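Local coordinates for malonyl Coa-acyl carrier protein transacylase (Vibrio cholerae, PDB 3HJV) that probably transfers the malonyl group from coenzyme A to the acyl carrier protein, the step that supplies malonyl units for fatty acid synthesis, at residues V240-T243 and K247-D250. Sequence-based numbering, arbitrary orientation.
Sequences VAET and KIKD
E242 carries CG anti to its N (chi1 -176°) and then bends at chi2 (55°), which lays its carboxylate over the aliphatic part of K247, whose chain runs extended beyond CG. The contact joins a loop of the acyl transferase domain to the first turns of helix 245-255, which follows it directly in sequence. E242 CD lies 3.4 Å from K247 CB. Farther along the lysine, E242 OE2 comes to 3.5 Å from K247 CD; the two side chains cross obliquely, in van der Waals contact. The charges themselves stay apart: K247 NZ is 4.9 Å from E242 OE2, too far for a salt bridge, though the opposite signs may still attract. A water spans the gap, donating to E242 OE2 at 2.7 Å and weakly accepting from K247 NZ. The same oxygen takes a hydrogen bond from the backbone N of D244 and a weak, bent one from T243 N (129° at the hydrogen), so the carboxylate is tied back to the chain just ahead of the helix. On the more buried side, I248 crosses the stem of E242, its CG1 3.9 Å from E242 CG. F226 and P229, from the loop after helix 211-221, also pack on I248. Before E242 the loop makes an inverse gamma turn centred on A241, closed by a weak bond from E242 N to V240 O. I248 CD1 reaches the loop backbone, 3.7 Å from E242 O.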
loop_
_atom_site.group_PDB
_atom_site.type_symbol
_atom_site.label_atom_id
_atom_site.label_comp_id
_atom_site.label_asym_id
_atom_site.label_seq_id
_atom_site.Cartn_x
_atom_site.Cartn_y
_atom_site.Cartn_z
ATOM N N VAL A 240 -28.850 0.437 -1.311
ATOM C CA VAL A 240 -30.002 -0.354 -1.634
ATOM C C VAL A 240 -29.592 -1.769 -2.075
ATOM O O VAL A 240 -28.592 -1.932 -2.771
ATOM C CB VAL A 240 -30.746 0.359 -2.788
ATOM C CG1 VAL A 240 -31.668 -0.580 -3.531
ATOM C CG2 VAL A 240 -31.511 1.586 -2.256
ATOM N N ALA A 241 -30.374 -2.763 -1.641
ATOM C CA ALA A 241 -30.193 -4.176 -2.072
ATOM C C ALA A 241 -30.986 -4.335 -3.352
ATOM O O ALA A 241 -32.128 -4.779 -3.326
ATOM C CB ALA A 241 -30.701 -5.134 -0.987
ATOM N N GLU A 242 -30.392 -3.933 -4.468
ATOM C CA GLU A 242 -31.053 -3.946 -5.753
ATOM C C GLU A 242 -31.090 -5.367 -6.342
ATOM O O GLU A 242 -30.115 -6.099 -6.264
ATOM C CB GLU A 242 -30.317 -2.965 -6.704
ATOM C CG GLU A 242 -30.969 -2.816 -8.036
ATOM C CD GLU A 242 -32.430 -2.406 -7.895
ATOM O OE1 GLU A 242 -32.679 -1.363 -7.241
ATOM O OE2 GLU A 242 -33.325 -3.143 -8.382
ATOM N N THR A 243 -32.207 -5.747 -6.941
ATOM C CA THR A 243 -32.303 -7.064 -7.552
ATOM C C THR A 243 -32.463 -7.014 -9.076
ATOM O O THR A 243 -32.302 -8.036 -9.717
ATOM C CB THR A 243 -33.466 -7.878 -6.970
ATOM O OG1 THR A 243 -34.698 -7.217 -7.234
ATOM C CG2 THR A 243 -33.281 -8.047 -5.473
ATOM N N LYS A 247 -30.741 -2.131 -13.068
ATOM C CA LYS A 247 -30.552 -1.166 -11.993
ATOM C C LYS A 247 -29.210 -1.366 -11.284
ATOM O O LYS A 247 -28.619 -0.400 -10.808
ATOM C CB LYS A 247 -31.730 -1.232 -11.019
ATOM C CG LYS A 247 -33.012 -0.784 -11.712
ATOM C CD LYS A 247 -34.201 -0.696 -10.762
ATOM C CE LYS A 247 -35.449 -0.333 -11.524
ATOM N NZ LYS A 247 -36.621 -0.307 -10.632
ATOM N N ILE A 248 -28.733 -2.604 -11.218
ATOM C CA ILE A 248 -27.392 -2.900 -10.669
ATOM C C ILE A 248 -26.356 -2.276 -11.583
ATOM O O ILE A 248 -25.415 -1.608 -11.124
ATOM C CB ILE A 248 -27.172 -4.434 -10.496
ATOM C CG1 ILE A 248 -28.157 -5.032 -9.477
ATOM C CG2 ILE A 248 -25.745 -4.717 -10.067
ATOM C CD1 ILE A 248 -28.046 -6.572 -9.329
ATOM N N LYS A 249 -26.516 -2.459 -12.902
ATOM C CA LYS A 249 -25.616 -1.780 -13.844
ATOM C C LYS A 249 -25.623 -0.271 -13.643
ATOM O O LYS A 249 -24.567 0.358 -13.574
ATOM C CB LYS A 249 -25.963 -2.099 -15.287
ATOM C CG LYS A 249 -25.701 -3.515 -15.680
ATOM C CD LYS A 249 -26.022 -3.703 -17.173
ATOM C CE LYS A 249 -25.758 -5.121 -17.616
ATOM N NZ LYS A 249 -25.973 -5.392 -19.089
ATOM N N ASP A 250 -26.811 0.326 -13.597
ATOM C CA ASP A 250 -26.917 1.755 -13.379
ATOM C C ASP A 250 -26.260 2.194 -12.089
ATOM O O ASP A 250 -25.642 3.269 -12.028
ATOM C CB ASP A 250 -28.385 2.186 -13.398
ATOM C CG ASP A 250 -28.558 3.692 -13.315
ATOM O OD1 ASP A 250 -28.071 4.396 -14.223
ATOM O OD2 ASP A 250 -29.167 4.167 -12.337
HETATM O O HOH W 1 -35.965 -2.865 -8.571
#